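Lombricine kinase (Urechis caupo, PDB 3JPZ) catalyses the reversible transfer of a phosphoryl group between ATP and the guanidino compound lombricine, as a member of the ATP:guanido phosphotransferase family. Local coordinates at residues Asn172-Ile175 / Ala176-Phe179; Gln182-Gly186 / His187-Asn191; Thr314-Asp318 / Asp319-Ile323. All coordinates share one frame; numbering follows the deposited sequence.

Contact 1 (Asn172-Ile175 / Ala176-Phe179); sequences NQLI and ADHF
L174 and F179 close the C-terminal end of helix 168-176: F179 N bonds to L174 O at 2.7 Å. H178 N gives a weak bond to I175 O at 3.0 Å. With the positive phi of H178 (52°), this pair of bonds identifies a Schellman motif. One residue earlier, D177 N still makes the i to i-4 helical bond to Q173 O at 3.0 Å.

Among side chains, Q173 NE2 makes a weak bond to D177 OD1 at 3.4 Å. Its extended first torsion (chi1 179°) and bent second one carry the amide to the carboxylate, the two planes 25° apart; the stronger partner of D177 is K210, through a salt bridge.

The apolar part is L174 CD2 against F179 CB at 3.7 Å, with the methyl near the plane of the ring at its edge. D177 CB lies 3.4 Å above one face of that ring. On the outer side a water donates to I175 O and also bonds H178 ND1; H178 is predicted to bind ATP.

L174 packs on I204 and H206 of strand 203-207, where F179 also meets H206, so the helix end rests against the eight-stranded sheet.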
loop_
_atom_site.group_PDB
_atom_site.type_symbol
_atom_site.label_atom_id
_atom_site.label_comp_id
_atom_site.label_asym_id
_atom_site.label_seq_id
_atom_site.Cartn_x
_atom_site.Cartn_y
_atom_site.Cartn_z
ATOM N N ASN A 172 20.783 -15.231 -4.848
ATOM C CA ASN A 172 21.509 -15.873 -3.763
ATOM C C ASN A 172 22.888 -15.252 -3.595
ATOM O O ASN A 172 23.340 -15.025 -2.474
ATOM C CB ASN A 172 21.634 -17.375 -4.020
ATOM C CG ASN A 172 20.381 -18.137 -3.634
ATOM O OD1 ASN A 172 19.758 -17.848 -2.612
ATOM N ND2 ASN A 172 20.008 -19.120 -4.447
ATOM N N GLN A 173 23.551 -14.975 -4.713
ATOM C CA GLN A 173 24.867 -14.346 -4.677
ATOM C C GLN A 173 24.772 -12.927 -4.141
ATOM O O GLN A 173 25.619 -12.485 -3.366
ATOM C CB GLN A 173 25.488 -14.300 -6.072
ATOM C CG GLN A 173 26.853 -13.634 -6.097
ATOM C CD GLN A 173 27.901 -14.441 -5.356
ATOM O OE1 GLN A 173 28.234 -15.561 -5.752
ATOM N NE2 GLN A 173 28.432 -13.877 -4.276
ATOM N N LEU A 174 23.743 -12.211 -4.578
ATOM C CA LEU A 174 23.578 -10.819 -4.200
ATOM C C LEU A 174 23.301 -10.705 -2.712
ATOM O O LEU A 174 23.701 -9.741 -2.084
ATOM C CB LEU A 174 22.469 -10.164 -5.025
ATOM C CG LEU A 174 22.878 -9.908 -6.483
ATOM C CD1 LEU A 174 21.688 -9.541 -7.361
ATOM C CD2 LEU A 174 23.943 -8.826 -6.536
ATOM N N ILE A 175 22.638 -11.702 -2.142
ATOM C CA ILE A 175 22.417 -11.722 -0.703
ATOM C C ILE A 175 23.741 -11.867 0.033
ATOM O O ILE A 175 23.949 -11.260 1.080
ATOM C CB ILE A 175 21.468 -12.866 -0.287
ATOM C CG1 ILE A 175 20.013 -12.436 -0.487
ATOM C CG2 ILE A 175 21.698 -13.251 1.167
ATOM C CD1 ILE A 175 19.004 -13.357 0.163
ATOM N N ALA A 176 24.631 -12.676 -0.526
ATOM C CA ALA A 176 25.937 -12.928 0.078
ATOM C C ALA A 176 26.802 -11.670 0.057
ATOM O O ALA A 176 27.556 -11.404 0.993
ATOM C CB ALA A 176 26.630 -14.052 -0.660
ATOM N N ASP A 177 26.681 -10.905 -1.023
ATOM C CA ASP A 177 27.354 -9.620 -1.159
ATOM C C ASP A 177 26.652 -8.529 -0.359
ATOM O O ASP A 177 27.117 -7.388 -0.313
ATOM C CB ASP A 177 27.375 -9.199 -2.629
ATOM C CG ASP A 177 28.118 -10.179 -3.507
ATOM O OD1 ASP A 177 29.113 -10.761 -3.030
ATOM O OD2 ASP A 177 27.706 -10.357 -4.673
ATOM N N HIS A 178 25.530 -8.879 0.262
ATOM C CA HIS A 178 24.657 -7.892 0.897
ATOM C C HIS A 178 24.316 -6.773 -0.086
ATOM O O HIS A 178 24.259 -5.605 0.294
ATOM C CB HIS A 178 25.308 -7.280 2.137
ATOM C CG HIS A 178 25.961 -8.274 3.043
ATOM N ND1 HIS A 178 25.249 -9.222 3.745
ATOM C CD2 HIS A 178 27.259 -8.450 3.383
ATOM C CE1 HIS A 178 26.082 -9.949 4.468
ATOM N NE2 HIS A 178 27.307 -9.499 4.268
ATOM N N PHE A 179 24.102 -7.142 -1.349
ATOM C CA PHE A 179 23.786 -6.195 -2.416
ATOM C C PHE A 179 22.307 -6.191 -2.790
ATOM O O PHE A 179 21.889 -5.445 -3.672
ATOM C CB PHE A 179 24.558 -6.556 -3.688
ATOM C CG PHE A 179 26.001 -6.161 -3.673
ATOM C CD1 PHE A 179 26.531 -5.406 -2.643
ATOM C CD2 PHE A 179 26.825 -6.521 -4.725
ATOM C CE1 PHE A 179 27.864 -5.042 -2.651
ATOM C CE2 PHE A 179 28.156 -6.155 -4.740
ATOM C CZ PHE A 179 28.675 -5.417 -3.705
HETATM O O HOH W 1 22.281 -10.052 3.061
#

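Contact 2 (Gln182-Gly186 / His187-Asn191); sequences QKPTG and HLMVN. With NO3 (nitrate ion), chain C.
P184 and M189 make the tightly packed side of this helix start. P184 CB and M189 CB approach to 3.7 Å. The contact continues outward, because all three M189 torsions lie near -70° and curl the chain until M189 CE stands 3.9 Å from P184 CG. The proline and methionine side chains cross obliquely, touching through aliphatic carbon alone.

Next to this patch the backbone begins its helical bonding. G186 occupies the N-cap position, and V190 N donates to G186 O at 3.0 Å with an N-H...O angle of 159°. V190 CG2 presses on the same oxygen at 3.2 Å and also reaches T185 O at 3.6 Å, so this methyl packs over two successive carbonyls of the incoming loop.

The other side, carrying H187 and N191 one helical turn apart, is more open and polar, and is bridged by a nitrate ion that probably came from the crystallisation liquor. N191 ND2 donates to the ion twice, to O1 at 2.9 Å and weakly to O2. The same O2 also lies 3.0 Å above one face of the H187 imidazole, displaced toward the rim near ND1. The ion therefore meets this ring from above, whereas the amide holds it by N-H donation.

Helix 187-191 is short and follows the loop that leaves helix 168-176. Its methionine side touches S194, and P184 packs on V195 and W198 of the succeeding loop, while L188 O bonds S192 OG. On another flank L188 and N191 touch P50 and D53, joining this part of the catalytic domain to helix 44-53 of the N-terminal region.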
loop_
_atom_site.group_PDB
_atom_site.type_symbol
_atom_site.label_atom_id
_atom_site.label_comp_id
_atom_site.label_asym_id
_atom_site.label_seq_id
_atom_site.Cartn_x
_atom_site.Cartn_y
_atom_site.Cartn_z
ATOM N N GLN A 182 14.851 -5.611 -1.329
ATOM C CA GLN A 182 13.580 -6.318 -1.404
ATOM C C GLN A 182 12.475 -5.298 -1.634
ATOM O O GLN A 182 12.702 -4.100 -1.505
ATOM C CB GLN A 182 13.310 -7.040 -0.083
ATOM C CG GLN A 182 14.463 -7.881 0.442
ATOM C CD GLN A 182 14.382 -9.322 -0.013
ATOM O OE1 GLN A 182 14.322 -9.606 -1.209
ATOM N NE2 GLN A 182 14.380 -10.244 0.944
ATOM N N LYS A 183 11.275 -5.759 -1.963
ATOM C CA LYS A 183 10.141 -4.850 -2.010
ATOM C C LYS A 183 10.045 -4.151 -0.654
ATOM O O LYS A 183 9.983 -4.796 0.391
ATOM C CB LYS A 183 8.844 -5.592 -2.336
ATOM C CG LYS A 183 7.650 -4.656 -2.573
ATOM C CD LYS A 183 6.495 -5.344 -3.295
ATOM C CE LYS A 183 5.236 -4.471 -3.325
ATOM N NZ LYS A 183 4.023 -5.233 -3.745
ATOM N N PRO A 184 10.079 -2.821 -0.658
ATOM C CA PRO A 184 9.971 -2.141 0.636
ATOM C C PRO A 184 8.592 -2.313 1.264
ATOM O O PRO A 184 7.596 -2.404 0.554
ATOM C CB PRO A 184 10.253 -0.685 0.289
ATOM C CG PRO A 184 11.066 -0.746 -0.968
ATOM C CD PRO A 184 10.548 -1.926 -1.724
ATOM N N THR A 185 8.561 -2.362 2.591
ATOM C CA THR A 185 7.346 -2.621 3.353
ATOM C C THR A 185 7.124 -1.534 4.397
ATOM O O THR A 185 6.121 -1.542 5.112
ATOM C CB THR A 185 7.447 -3.951 4.099
ATOM O OG1 THR A 185 8.575 -3.914 4.985
ATOM C CG2 THR A 185 7.611 -5.107 3.121
ATOM N N GLY A 186 8.072 -0.608 4.494
ATOM C CA GLY A 186 7.939 0.519 5.397
ATOM C C GLY A 186 6.739 1.368 5.033
ATOM O O GLY A 186 6.361 1.466 3.864
ATOM N N HIS A 187 6.133 1.987 6.038
ATOM C CA HIS A 187 4.978 2.842 5.811
ATOM C C HIS A 187 5.264 3.913 4.756
ATOM O O HIS A 187 4.420 4.199 3.910
ATOM C CB HIS A 187 4.563 3.510 7.117
ATOM C CG HIS A 187 4.146 2.541 8.176
ATOM N ND1 HIS A 187 3.216 1.549 7.948
ATOM C CD2 HIS A 187 4.522 2.417 9.472
ATOM C CE1 HIS A 187 3.037 0.854 9.058
ATOM N NE2 HIS A 187 3.819 1.359 9.998
ATOM N N LEU A 188 6.449 4.512 4.799
ATOM C CA LEU A 188 6.730 5.617 3.886
ATOM C C LEU A 188 6.591 5.191 2.429
ATOM O O LEU A 188 5.894 5.830 1.639
ATOM C CB LEU A 188 8.131 6.175 4.101
ATOM C CG LEU A 188 8.411 7.337 3.150
ATOM C CD1 LEU A 188 7.283 8.375 3.234
ATOM C CD2 LEU A 188 9.771 7.977 3.433
ATOM N N MET A 189 7.287 4.114 2.090
ATOM C CA MET A 189 7.378 3.627 0.722
ATOM C C MET A 189 6.067 2.973 0.273
ATOM O O MET A 189 5.677 3.046 -0.893
ATOM C CB MET A 189 8.535 2.628 0.623
ATOM C CG MET A 189 9.900 3.283 0.618
ATOM S SD MET A 189 10.127 4.240 -0.906
ATOM C CE MET A 189 10.580 2.931 -2.031
ATOM N N VAL A 190 5.382 2.332 1.204
ATOM C CA VAL A 190 4.110 1.701 0.880
ATOM C C VAL A 190 3.031 2.762 0.681
ATOM O O VAL A 190 2.423 2.874 -0.384
ATOM C CB VAL A 190 3.680 0.719 1.983
ATOM C CG1 VAL A 190 2.231 0.301 1.794
ATOM C CG2 VAL A 190 4.587 -0.504 1.984
ATOM N N ASN A 191 2.807 3.551 1.719
ATOM C CA ASN A 191 1.740 4.531 1.715
ATOM C C ASN A 191 1.929 5.623 0.645
ATOM O O ASN A 191 0.970 6.281 0.256
ATOM C CB ASN A 191 1.609 5.144 3.110
ATOM C CG ASN A 191 1.198 4.118 4.167
ATOM O OD1 ASN A 191 0.483 3.164 3.882
ATOM N ND2 ASN A 191 1.643 4.324 5.389
HETATM N N NO3 C . 0.262 3.056 8.262
HETATM O O1 NO3 C . -0.218 2.788 6.986
HETATM O O2 NO3 C . 1.292 3.982 8.397
HETATM O O3 NO3 C . -0.277 2.414 9.388
#

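Contact 3 (Thr314-Asp318 / Asp319-Ile323); sequences TAAVD and DVYDI
Over one face of the Y321 phenol ring sits the methyl of A316, a CH-pi contact with CB 3.4 Å from the centroid and 16° off the ring normal. The methyl is displaced toward the rim, nearest CE2 at 3.3 Å. The Y321 ring also meets F295 edge-to-face. The D319 carboxylate is engaged outside the turn, OD2 bonding H287 ND1.

Two overlapping reverse turns bring A316 over the ring. D319 N donates to A316 O at 2.9 Å and V320 N to V317 O at 3.2 Å; in both cases the donor stands above the carbonyl plane. D318 and D319 both have positive phi (64° and 61°), repeated left-handed values close to a type III' turn. A316 itself is the centre of an inverse gamma turn, and its CA also makes a CA-H...O contact to V320 O at 3.3 Å. V320 CG2 packs beside V317 O at 3.4 Å.

The chain thus reverses into strand 320-325, which runs antiparallel to both 279-285 and 304-307. V320 touches H283 on the first and T309, which binds ADP in the nucleotide complex, in the loop after 304-307, while Y321 touches K306 on the second.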
loop_
_atom_site.group_PDB
_atom_site.type_symbol
_atom_site.label_atom_id
_atom_site.label_comp_id
_atom_site.label_asym_id
_atom_site.label_seq_id
_atom_site.Cartn_x
_atom_site.Cartn_y
_atom_site.Cartn_z
ATOM N N THR A 314 19.658 -4.181 15.201
ATOM C CA THR A 314 20.487 -5.376 15.141
ATOM C C THR A 314 21.636 -5.247 16.120
ATOM O O THR A 314 22.014 -4.141 16.526
ATOM C CB THR A 314 21.073 -5.598 13.741
ATOM O OG1 THR A 314 21.897 -4.478 13.385
ATOM C CG2 THR A 314 19.963 -5.775 12.715
ATOM N N ALA A 315 22.206 -6.385 16.485
ATOM C CA ALA A 315 23.289 -6.408 17.449
ATOM C C ALA A 315 24.554 -5.763 16.886
ATOM O O ALA A 315 24.796 -5.761 15.676
ATOM C CB ALA A 315 23.576 -7.829 17.872
ATOM N N ALA A 316 25.343 -5.194 17.783
ATOM C CA ALA A 316 26.703 -4.814 17.465
ATOM C C ALA A 316 27.554 -6.055 17.686
ATOM O O ALA A 316 28.166 -6.231 18.734
ATOM C CB ALA A 316 27.166 -3.672 18.349
ATOM N N VAL A 317 27.538 -6.938 16.701
ATOM C CA VAL A 317 28.274 -8.189 16.776
ATOM C C VAL A 317 29.753 -7.958 17.058
ATOM O O VAL A 317 30.454 -7.327 16.272
ATOM C CB VAL A 317 28.145 -8.982 15.463
ATOM C CG1 VAL A 317 28.720 -10.367 15.644
ATOM C CG2 VAL A 317 26.676 -9.050 15.021
ATOM N N ASP A 318 30.220 -8.476 18.189
ATOM C CA ASP A 318 31.620 -8.333 18.562
ATOM C C ASP A 318 31.953 -6.863 18.794
ATOM O O ASP A 318 33.069 -6.419 18.539
ATOM C CB ASP A 318 32.516 -8.896 17.459
ATOM C CG ASP A 318 33.815 -9.473 17.993
ATOM O OD1 ASP A 318 34.054 -9.386 19.218
ATOM O OD2 ASP A 318 34.598 -10.019 17.186
ATOM N N ASP A 319 30.963 -6.120 19.271
ATOM C CA ASP A 319 31.112 -4.717 19.596
ATOM C C ASP A 319 31.499 -3.896 18.380
ATOM O O ASP A 319 32.156 -2.863 18.511
ATOM C CB ASP A 319 32.141 -4.549 20.712
ATOM C CG ASP A 319 31.764 -5.319 21.948
ATOM O OD1 ASP A 319 30.552 -5.547 22.139
ATOM O OD2 ASP A 319 32.669 -5.704 22.716
ATOM N N VAL A 320 31.093 -4.358 17.204
ATOM C CA VAL A 320 31.267 -3.588 15.979
ATOM C C VAL A 320 29.988 -2.800 15.693
ATOM O O VAL A 320 28.915 -3.373 15.501
ATOM C CB VAL A 320 31.568 -4.482 14.780
ATOM C CG1 VAL A 320 31.702 -3.636 13.515
ATOM C CG2 VAL A 320 32.844 -5.306 15.030
ATOM N N TYR A 321 30.107 -1.484 15.692
ATOM C CA TYR A 321 28.972 -0.620 15.434
ATOM C C TYR A 321 29.070 0.028 14.068
ATOM O O TYR A 321 30.148 0.391 13.610
ATOM C CB TYR A 321 28.888 0.460 16.491
ATOM C CG TYR A 321 28.629 -0.081 17.859
ATOM C CD1 TYR A 321 29.661 -0.580 18.635
ATOM C CD2 TYR A 321 27.350 -0.105 18.373
ATOM C CE1 TYR A 321 29.424 -1.077 19.888
ATOM C CE2 TYR A 321 27.103 -0.606 19.621
ATOM C CZ TYR A 321 28.142 -1.083 20.376
ATOM O OH TYR A 321 27.888 -1.579 21.627
ATOM N N ASP A 322 27.926 0.163 13.422
ATOM C CA ASP A 322 27.833 0.981 12.244
ATOM C C ASP A 322 27.692 2.426 12.696
ATOM O O ASP A 322 26.731 2.795 13.370
ATOM C CB ASP A 322 26.636 0.579 11.403
ATOM C CG ASP A 322 26.500 1.429 10.169
ATOM O OD1 ASP A 322 26.314 2.661 10.310
ATOM O OD2 ASP A 322 26.600 0.871 9.063
ATOM N N ILE A 323 28.676 3.228 12.329
ATOM C CA ILE A 323 28.753 4.613 12.745
ATOM C C ILE A 323 28.728 5.449 11.481
ATOM O O ILE A 323 29.471 5.190 10.533
ATOM C CB ILE A 323 30.020 4.860 13.550
ATOM C CG1 ILE A 323 29.954 4.060 14.854
ATOM C CG2 ILE A 323 30.217 6.346 13.830
ATOM C CD1 ILE A 323 29.144 4.698 15.944
#

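How the contacts relate
All three contacts are local, and their centres lie 20 to 25 Å apart within the same catalytic domain. Contacts 1 and 2 bracket one connection, closing helix 168-176 and opening helix 187-191, whereas contact 3 turns the chain into a sheet strand. Contact 1 is partly buried, with L174 and F179 inside; contacts 2 and 3 lie at the surface, although M189 in contact 2 is buried. Helix-end backbone bonds dominate the first, aliphatic packing plus a bound nitrate, probably from the crystallisation liquor, the second, and reverse turns with a methyl on an aromatic face the third. V320 of contact 3 touches H283, predicted to bind ATP, while the H178 side chain of contact 1 is about 8 Å from that of H283.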